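Local coordinates for cyclopropane mycolic acid synthase 1 (Mycobacterium tuberculosis, PDB 1KPH), which transfers a methylene group from S-adenosyl-L-methionine to a distal double bond of alpha mycolic acids, turning it into a cyclopropane ring, at residues L68-C73 with R132-G137; L57-L62 with V163-T168; K234-W239 with G268-F273. All coordinates share one frame; numbering follows the deposited sequence.

Contact 1: L68-C73 with R132-G137; sequences LLDVGC and RIVSIG. With SAH (S-adenosyl-L-homocysteine), chain F; 10A (didecyl-dimethyl-ammonium), chain G.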
# COMPACT_ATOMS: atom_id res chain seq x y z
N LEU A 68 -10.91 -1.17 13.55
CA LEU A 68 -10.29 -1.47 12.26
C LEU A 68 -8.78 -1.53 12.36
O LEU A 68 -8.15 -0.62 12.91
CB LEU A 68 -10.69 -0.41 11.23
CG LEU A 68 -9.97 -0.44 9.87
CD1 LEU A 68 -10.41 -1.66 9.07
CD2 LEU A 68 -10.28 0.84 9.10
N LEU A 69 -8.20 -2.60 11.82
CA LEU A 69 -6.75 -2.76 11.83
C LEU A 69 -6.20 -2.39 10.45
O LEU A 69 -6.62 -2.96 9.45
CB LEU A 69 -6.38 -4.21 12.15
CG LEU A 69 -4.89 -4.55 12.06
CD1 LEU A 69 -4.13 -3.81 13.16
CD2 LEU A 69 -4.69 -6.05 12.20
N ASP A 70 -5.28 -1.44 10.40
CA ASP A 70 -4.66 -1.04 9.14
C ASP A 70 -3.23 -1.54 9.14
O ASP A 70 -2.36 -0.94 9.78
CB ASP A 70 -4.67 0.48 8.97
CG ASP A 70 -4.10 0.92 7.63
OD1 ASP A 70 -3.36 0.12 7.00
OD2 ASP A 70 -4.37 2.06 7.20
N VAL A 71 -2.98 -2.63 8.42
CA VAL A 71 -1.64 -3.21 8.33
C VAL A 71 -0.81 -2.45 7.30
O VAL A 71 -1.05 -2.55 6.10
CB VAL A 71 -1.71 -4.70 7.93
CG1 VAL A 71 -0.31 -5.29 7.86
CG2 VAL A 71 -2.56 -5.46 8.93
N GLY A 72 0.17 -1.69 7.79
CA GLY A 72 0.99 -0.89 6.90
C GLY A 72 0.26 0.41 6.67
O GLY A 72 0.07 0.85 5.53
N CYS A 73 -0.16 1.03 7.77
CA CYS A 73 -0.92 2.27 7.78
C CYS A 73 -0.32 3.48 7.06
O CYS A 73 -1.01 4.47 6.83
CB CYS A 73 -1.24 2.67 9.23
SG CYS A 73 0.20 3.21 10.21
N ARG A 132 -12.34 -5.74 11.68
CA ARG A 132 -12.08 -5.72 10.24
C ARG A 132 -10.62 -5.40 9.95
O ARG A 132 -9.92 -4.85 10.79
CB ARG A 132 -12.99 -4.69 9.55
CG ARG A 132 -14.48 -5.01 9.64
CD ARG A 132 -14.84 -6.25 8.85
NE ARG A 132 -16.27 -6.51 8.82
CZ ARG A 132 -16.96 -7.06 9.82
NH1 ARG A 132 -16.34 -7.42 10.93
NH2 ARG A 132 -18.27 -7.23 9.70
N ILE A 133 -10.17 -5.76 8.76
CA ILE A 133 -8.79 -5.49 8.38
C ILE A 133 -8.68 -4.87 7.00
O ILE A 133 -9.40 -5.23 6.07
CB ILE A 133 -7.94 -6.78 8.37
CG1 ILE A 133 -7.96 -7.45 9.74
CG2 ILE A 133 -6.51 -6.44 7.96
CD1 ILE A 133 -7.16 -8.75 9.80
N VAL A 134 -7.75 -3.93 6.87
CA VAL A 134 -7.50 -3.29 5.58
C VAL A 134 -5.99 -3.21 5.45
O VAL A 134 -5.29 -2.90 6.42
CB VAL A 134 -8.12 -1.86 5.50
CG1 VAL A 134 -7.52 -0.96 6.56
CG2 VAL A 134 -7.89 -1.28 4.11
N SER A 135 -5.48 -3.51 4.27
CA SER A 135 -4.04 -3.44 4.03
C SER A 135 -3.84 -3.02 2.59
O SER A 135 -4.20 -3.74 1.66
CB SER A 135 -3.37 -4.79 4.29
OG SER A 135 -1.96 -4.64 4.21
N ILE A 136 -3.28 -1.83 2.42
CA ILE A 136 -3.05 -1.28 1.10
C ILE A 136 -1.57 -1.04 0.80
O ILE A 136 -0.92 -0.24 1.46
CB ILE A 136 -3.81 0.06 0.94
CG1 ILE A 136 -5.31 -0.18 1.13
CG2 ILE A 136 -3.54 0.66 -0.44
CD1 ILE A 136 -6.11 1.06 1.42
N GLY A 137 -1.06 -1.77 -0.18
CA GLY A 137 0.33 -1.61 -0.58
C GLY A 137 1.38 -1.98 0.45
O GLY A 137 2.48 -1.44 0.42
N SAH F . -1.18 1.87 3.27
CA SAH F . -0.55 3.19 3.14
CB SAH F . 0.98 3.07 3.01
CG SAH F . 1.56 2.07 1.98
C SAH F . -1.11 3.95 1.93
OXT SAH F . -0.81 5.15 1.79
C5' SAH F . 3.75 0.47 2.71
C4' SAH F . 3.42 0.48 4.20
O4' SAH F . 3.31 -0.85 4.77
C3' SAH F . 4.47 1.23 5.03
O3' SAH F . 3.78 2.08 5.99
C2' SAH F . 5.24 0.12 5.70
O2' SAH F . 5.87 0.55 6.91
C1' SAH F . 4.19 -0.92 5.92
N9 SAH F . 4.73 -2.27 6.10
C8 SAH F . 5.61 -2.99 5.35
N7 SAH F . 5.89 -4.18 5.76
C5 SAH F . 5.12 -4.28 6.92
C6 SAH F . 4.91 -5.39 7.98
N6 SAH F . 5.52 -6.58 7.92
N1 SAH F . 4.04 -5.10 9.00
C2 SAH F . 3.43 -3.89 9.05
N3 SAH F . 3.54 -2.85 8.19
C4 SAH F . 4.40 -3.12 7.14
C1 10A G . 9.55 -7.55 -8.67
C2 10A G . 9.93 -6.89 -7.34
C3 10A G . 8.80 -5.96 -6.87
C4 10A G . 9.05 -5.21 -5.55
C5 10A G . 7.81 -4.35 -5.29
C6 10A G . 7.88 -3.45 -4.04
C7 10A G . 6.56 -2.67 -4.03
C8 10A G . 6.44 -1.59 -2.96
C9 10A G . 5.09 -0.87 -3.16
C10 10A G . 5.01 0.37 -2.26
N1 10A G . 3.89 1.41 -2.39
C11 10A G . 4.23 2.51 -1.40
C12 10A G . 2.56 0.85 -1.96
C13 10A G . 3.67 2.02 -3.78
C14 10A G . 4.80 2.72 -4.59
C15 10A G . 4.54 2.96 -6.09
C16 10A G . 4.33 1.74 -7.02
C17 10A G . 5.57 0.84 -7.16
C18 10A G . 5.36 -0.34 -8.11
C19 10A G . 6.64 -1.18 -8.21
C20 10A G . 6.42 -2.34 -9.20
C21 10A G . 7.68 -3.18 -9.38
C22 10A G . 7.39 -4.29 -10.39
O HOH W 1 -2.40 -0.55 4.63

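Contact 2: L57-L62 with V163-T168; sequences LGKLGL and VMLLHT. With CO3 (carbonate ion), chain E.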
# COMPACT_ATOMS: atom_id res chain seq x y z
N LEU A 57 -12.64 0.88 2.13
CA LEU A 57 -13.40 0.85 3.37
C LEU A 57 -14.86 0.47 3.15
O LEU A 57 -15.48 -0.17 4.01
CB LEU A 57 -13.32 2.21 4.08
CG LEU A 57 -11.93 2.67 4.53
CD1 LEU A 57 -12.07 3.97 5.33
CD2 LEU A 57 -11.26 1.60 5.38
N GLY A 58 -15.40 0.85 2.00
CA GLY A 58 -16.78 0.54 1.68
C GLY A 58 -17.07 -0.93 1.48
O GLY A 58 -18.23 -1.33 1.35
N LYS A 59 -16.03 -1.76 1.45
CA LYS A 59 -16.19 -3.20 1.26
C LYS A 59 -16.14 -3.95 2.59
O LYS A 59 -16.39 -5.16 2.64
CB LYS A 59 -15.09 -3.73 0.33
CG LYS A 59 -15.17 -3.22 -1.11
CD LYS A 59 -13.93 -3.61 -1.93
CE LYS A 59 -13.98 -3.04 -3.34
NZ LYS A 59 -12.82 -3.46 -4.19
N LEU A 60 -15.83 -3.24 3.67
CA LEU A 60 -15.70 -3.85 4.98
C LEU A 60 -16.95 -3.93 5.86
O LEU A 60 -16.93 -4.57 6.91
CB LEU A 60 -14.59 -3.15 5.77
CG LEU A 60 -13.19 -3.25 5.16
CD1 LEU A 60 -12.19 -2.51 6.03
CD2 LEU A 60 -12.79 -4.71 5.05
N GLY A 61 -18.04 -3.29 5.44
CA GLY A 61 -19.25 -3.32 6.24
C GLY A 61 -18.99 -2.73 7.62
O GLY A 61 -19.37 -3.29 8.65
N LEU A 62 -18.31 -1.58 7.64
CA LEU A 62 -17.98 -0.92 8.89
C LEU A 62 -19.22 -0.46 9.65
O LEU A 62 -20.26 -0.19 9.06
CB LEU A 62 -17.08 0.29 8.63
CG LEU A 62 -15.72 0.05 7.98
CD1 LEU A 62 -15.00 1.39 7.81
CD2 LEU A 62 -14.88 -0.90 8.83
N VAL A 163 -13.90 -9.52 7.82
CA VAL A 163 -13.58 -9.26 6.42
C VAL A 163 -12.27 -8.49 6.31
O VAL A 163 -12.04 -7.55 7.06
CB VAL A 163 -14.68 -8.41 5.74
CG1 VAL A 163 -14.34 -8.21 4.27
CG2 VAL A 163 -16.03 -9.08 5.90
N MET A 164 -11.43 -8.89 5.37
CA MET A 164 -10.16 -8.20 5.12
C MET A 164 -10.08 -7.75 3.67
O MET A 164 -10.30 -8.54 2.75
CB MET A 164 -8.95 -9.10 5.42
CG MET A 164 -7.64 -8.54 4.84
SD MET A 164 -6.07 -9.28 5.40
CE MET A 164 -6.06 -10.83 4.45
N LEU A 165 -9.80 -6.47 3.47
CA LEU A 165 -9.65 -5.94 2.13
C LEU A 165 -8.15 -5.84 1.93
O LEU A 165 -7.48 -5.03 2.57
CB LEU A 165 -10.31 -4.55 2.02
CG LEU A 165 -10.38 -3.86 0.64
CD1 LEU A 165 -8.99 -3.45 0.19
CD2 LEU A 165 -11.02 -4.79 -0.39
N LEU A 166 -7.62 -6.71 1.08
CA LEU A 166 -6.19 -6.72 0.79
C LEU A 166 -5.98 -6.10 -0.58
O LEU A 166 -6.46 -6.62 -1.59
CB LEU A 166 -5.64 -8.15 0.80
CG LEU A 166 -4.16 -8.28 0.44
CD1 LEU A 166 -3.31 -7.57 1.49
CD2 LEU A 166 -3.77 -9.76 0.35
N HIS A 167 -5.27 -4.98 -0.60
CA HIS A 167 -4.99 -4.24 -1.82
C HIS A 167 -3.50 -4.34 -2.07
O HIS A 167 -2.68 -3.88 -1.27
CB HIS A 167 -5.47 -2.79 -1.61
CG HIS A 167 -5.08 -1.84 -2.70
ND1 HIS A 167 -5.93 -0.87 -3.17
CD2 HIS A 167 -3.90 -1.64 -3.33
CE1 HIS A 167 -5.30 -0.11 -4.05
NE2 HIS A 167 -4.06 -0.55 -4.16
N THR A 168 -3.14 -4.94 -3.20
CA THR A 168 -1.73 -5.12 -3.52
C THR A 168 -1.43 -5.16 -5.01
O THR A 168 -2.27 -5.56 -5.81
CB THR A 168 -1.19 -6.44 -2.92
OG1 THR A 168 0.18 -6.62 -3.28
CG2 THR A 168 -1.99 -7.63 -3.45
C CO3 E . -0.47 -0.18 -4.26
O1 CO3 E . -1.67 0.55 -4.78
O2 CO3 E . 0.77 0.33 -4.46
O3 CO3 E . -0.63 -1.36 -3.59

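Contact 3: K234-W239 with G268-F273; sequences KTLDLW and GCAEMF. With 10A (didecyl-dimethyl-ammonium), chain G.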
# COMPACT_ATOMS: atom_id res chain seq x y z
N LYS A 234 -1.76 6.74 -14.13
CA LYS A 234 -2.09 8.15 -13.93
C LYS A 234 -1.59 8.63 -12.57
O LYS A 234 -1.00 9.71 -12.46
CB LYS A 234 -3.60 8.35 -14.03
CG LYS A 234 -4.03 9.82 -13.99
CD LYS A 234 -5.54 9.93 -14.15
CE LYS A 234 -6.00 11.37 -14.23
NZ LYS A 234 -7.46 11.42 -14.51
N THR A 235 -1.81 7.83 -11.53
CA THR A 235 -1.35 8.19 -10.19
C THR A 235 0.16 8.45 -10.26
O THR A 235 0.65 9.48 -9.80
CB THR A 235 -1.60 7.05 -9.18
OG1 THR A 235 -3.01 6.77 -9.11
CG2 THR A 235 -1.10 7.43 -7.80
N LEU A 236 0.89 7.51 -10.86
CA LEU A 236 2.34 7.62 -10.99
C LEU A 236 2.75 8.81 -11.86
O LEU A 236 3.74 9.47 -11.57
CB LEU A 236 2.91 6.31 -11.56
CG LEU A 236 2.92 5.15 -10.56
CD1 LEU A 236 3.02 3.81 -11.30
CD2 LEU A 236 4.08 5.33 -9.61
N ASP A 237 1.98 9.08 -12.92
CA ASP A 237 2.29 10.22 -13.78
C ASP A 237 2.16 11.50 -12.97
O ASP A 237 2.99 12.40 -13.09
CB ASP A 237 1.35 10.28 -14.99
CG ASP A 237 1.64 9.21 -16.04
OD1 ASP A 237 2.79 8.72 -16.09
OD2 ASP A 237 0.73 8.88 -16.82
N LEU A 238 1.12 11.58 -12.14
CA LEU A 238 0.90 12.77 -11.32
C LEU A 238 1.97 12.91 -10.24
O LEU A 238 2.35 14.03 -9.90
CB LEU A 238 -0.49 12.73 -10.66
CG LEU A 238 -1.70 12.75 -11.60
CD1 LEU A 238 -2.98 12.85 -10.78
CD2 LEU A 238 -1.61 13.93 -12.55
N TRP A 239 2.44 11.79 -9.71
CA TRP A 239 3.48 11.85 -8.68
C TRP A 239 4.78 12.37 -9.29
O TRP A 239 5.45 13.23 -8.71
CB TRP A 239 3.74 10.48 -8.05
CG TRP A 239 2.70 10.02 -7.07
CD1 TRP A 239 1.76 10.80 -6.44
CD2 TRP A 239 2.51 8.69 -6.57
NE1 TRP A 239 1.00 10.04 -5.60
CE2 TRP A 239 1.43 8.74 -5.66
CE3 TRP A 239 3.14 7.46 -6.81
CZ2 TRP A 239 0.97 7.60 -4.98
CZ3 TRP A 239 2.69 6.33 -6.14
CH2 TRP A 239 1.61 6.41 -5.23
N GLY A 268 9.28 4.95 -14.59
CA GLY A 268 9.38 3.57 -15.06
C GLY A 268 8.17 2.73 -14.72
O GLY A 268 7.61 2.03 -15.57
N CYS A 269 7.75 2.79 -13.46
CA CYS A 269 6.58 2.04 -13.00
C CYS A 269 5.33 2.44 -13.77
O CYS A 269 4.50 1.60 -14.10
CB CYS A 269 6.37 2.27 -11.50
SG CYS A 269 7.60 1.47 -10.46
N ALA A 270 5.21 3.74 -14.07
CA ALA A 270 4.06 4.25 -14.80
C ALA A 270 3.90 3.54 -16.14
O ALA A 270 2.79 3.18 -16.55
CB ALA A 270 4.20 5.76 -15.00
N GLU A 271 5.01 3.34 -16.84
CA GLU A 271 4.97 2.67 -18.14
C GLU A 271 4.66 1.19 -17.96
O GLU A 271 3.94 0.60 -18.76
CB GLU A 271 6.31 2.83 -18.87
CG GLU A 271 6.65 4.27 -19.21
CD GLU A 271 5.60 4.93 -20.10
OE1 GLU A 271 5.68 6.17 -20.28
OE2 GLU A 271 4.72 4.22 -20.62
N MET A 272 5.21 0.60 -16.89
CA MET A 272 4.97 -0.80 -16.61
C MET A 272 3.48 -1.08 -16.45
O MET A 272 2.98 -2.11 -16.90
CB MET A 272 5.73 -1.22 -15.35
CG MET A 272 6.81 -2.26 -15.58
SD MET A 272 7.97 -1.81 -16.90
CE MET A 272 7.26 -2.67 -18.31
N PHE A 273 2.77 -0.15 -15.82
CA PHE A 273 1.33 -0.32 -15.64
C PHE A 273 0.61 -0.02 -16.94
O PHE A 273 -0.38 -0.68 -17.28
CB PHE A 273 0.79 0.59 -14.53
CG PHE A 273 0.97 0.02 -13.14
CD1 PHE A 273 1.94 0.53 -12.29
CD2 PHE A 273 0.18 -1.03 -12.70
CE1 PHE A 273 2.13 -0.01 -11.01
CE2 PHE A 273 0.35 -1.58 -11.43
CZ PHE A 273 1.33 -1.07 -10.58
C1 10A G . 9.55 -7.55 -8.67
C2 10A G . 9.93 -6.89 -7.34
C3 10A G . 8.80 -5.96 -6.87
C4 10A G . 9.05 -5.21 -5.55
C5 10A G . 7.81 -4.35 -5.29
C6 10A G . 7.88 -3.45 -4.04
C7 10A G . 6.56 -2.67 -4.03
C8 10A G . 6.44 -1.59 -2.96
C9 10A G . 5.09 -0.87 -3.16
C10 10A G . 5.01 0.37 -2.26
N1 10A G . 3.89 1.41 -2.39
C11 10A G . 4.23 2.51 -1.40
C12 10A G . 2.56 0.85 -1.96
C13 10A G . 3.67 2.02 -3.78
C14 10A G . 4.80 2.72 -4.59
C15 10A G . 4.54 2.96 -6.09
C16 10A G . 4.33 1.74 -7.02
C17 10A G . 5.57 0.84 -7.16
C18 10A G . 5.36 -0.34 -8.11
C19 10A G . 6.64 -1.18 -8.21
C20 10A G . 6.42 -2.34 -9.20
C21 10A G . 7.68 -3.18 -9.38
C22 10A G . 7.39 -4.29 -10.39

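Contact 1: L68-C73 with R132-G137
L68 and V134 mesh on one face of two parallel strands, neighbours in the Rossmann-like sheet of an S-adenosylmethionine-dependent methyltransferase. V134 CG1, held between backbone N and carbonyl carbon (chi1 61°), is the bump: it fits between L68 CD1, 3.9 Å away, and D70 CB. L68 CD1 in turn dips toward R132 O, beside R132 CB. On the other face L69 CD2 meets I133 CG1 at 4.3 Å, and the CG2 methyls of V71 and I133 touch. A backbone ladder joins the strands: L69 N to R132 O, V134 N to L69 O (nearly straight, 165°) and V71 N to V134 O. S135 OG, anti to its own backbone N, donates to V71 O at 3.0 Å. Beyond this the strands part, and a water accepts from I136 N and bridges toward V71 O and D70 OD1 on the other strand. Just past one strand G72 O, and at the end of the other I136 O, each 2.8 Å from SAH N, grip the amino group together, and G72, lacking a side chain, lets the ribose come close. Two carbonyls thus accept from one amino nitrogen, an arrangement that would suit the ammonium form of the SAH amino group.

Contact 2: L57-L62 with V163-T168
L60 and K59 lie over one face of strand 163-171, in the loop that leads from helix 45-57 to the first strand of the Rossmann-like methyltransferase sheet. The first shell is methyl against backbone and carbon against carbon, without polar bonds between the two segments. L60 enters with one branch: its CD2 methyl settles over the V163-L165 backbone, 3.6 Å from V163 O and 3.8 Å from L165 N, with V163 CG1 and L165 CB flanking it at 3.9 Å. Chi1 of -63° sets CG of L60 anti to the carbonyl carbon; CD1 continues the chain, and CD2 branches off onto the strand. V163 CG1 touches K59 O at 4.0 Å. Further along, the extended K59 chain crosses L165, and its CD presses on L165 CD2 at 3.5 Å, tighter than usual for two carbons. A second shell holds the turn and the end of K59. A type I beta turn from L57 to L60, closed by L60 N to L57 O, presents K59 and L60 to the sheet, and G61 follows with positive phi. R132 of the adjoining strand donates from NE to L60 O, tying the turn down by its backbone. Beyond the apolar patch K59 NZ is held by the side-chain oxygens of Q226 and Q282. Q282 reaches H167 as well, its NE2 bonded to ND1 of the imidazole. The opposite ring nitrogen serves the bound carbonate, probably from the crystallisation liquor: H167 NE2 donates to CO3 O1 at 2.7 Å, with the oxygen near the ring plane and the bond bent to 144°.

Contact 3: K234-W239 with G268-F273
Helices 229-245 and 256-275 pack antiparallel beside the pocket that holds didecyl-dimethyl-ammonium; within K234-W239 and G268-F273, L236 and A270 have the nearest CA atoms. The short segments here run at 161° to each other with axes 8.4 Å apart, a spacing consistent with the small A270, whose CB meets L236 CB at 3.7 Å. L236 is the wedge. Its CG is anti to the carbonyl carbon (chi1 -73°), and L236 CD1 drops into a hollow on the facing helix formed by C269 CB, the backbone N of A270, 3.5 Å from L236 CD1, and F273 CD1, 3.6 Å from L236 CD1. The leucine and phenylalanine side chains cross at about a right angle. Toward solvent the patch turns polar: D237 OD1 sits 3.5 Å from A270 CB, while D237 OD2 forms a salt bridge with R274 NH1. E271 OE2 pairs with NE of the same arginine, so R274 stands between two carboxylates whose nearest oxygens, D237 OD1 and E271 OE1, remain 5.7 Å apart.

On the pocket side both helices touch didecyl-dimethyl-ammonium. C269, probably an active-site residue, brings SG to within 3.6 Å of ligand C19. From the other helix W239 offers its ring edge, CZ3 lying 3.8 Å from C15, while T235 CG2, of the same helix, lies over one face of the indole toward its rim. The F273 ring likewise turns an edge toward ligand C18 and stacks with Y232, a partner of the bound carbonate. Aromatic edges and the cysteine sulfur thus line the tail, a lining consistent with a site for a mycolic acyl chain, whereas the charges gather around R274, where their mutual pairing probably offsets the repulsion between the two acids.

How the contacts relate
Along the chain, L57-L62 comes first and is followed within a few residues by L68-C73, which pairs with R132-G137 to close contact 1. Contact 2 closes later, at V163-T168, so the loop of contact 1 falls wholly within its span. The two touch: strands 132-136 and 163-171 are sheet neighbours, S135 O lies 2.8 Å from H167 N, and together they tie the loop after helix 45-57 to the central parallel strands. Contact 3 follows in series, closing a short, mostly helical loop; the centres of contacts 1 and 3 are about 24 Å apart. Its link to contact 1 is the ligand 10A, touched by both.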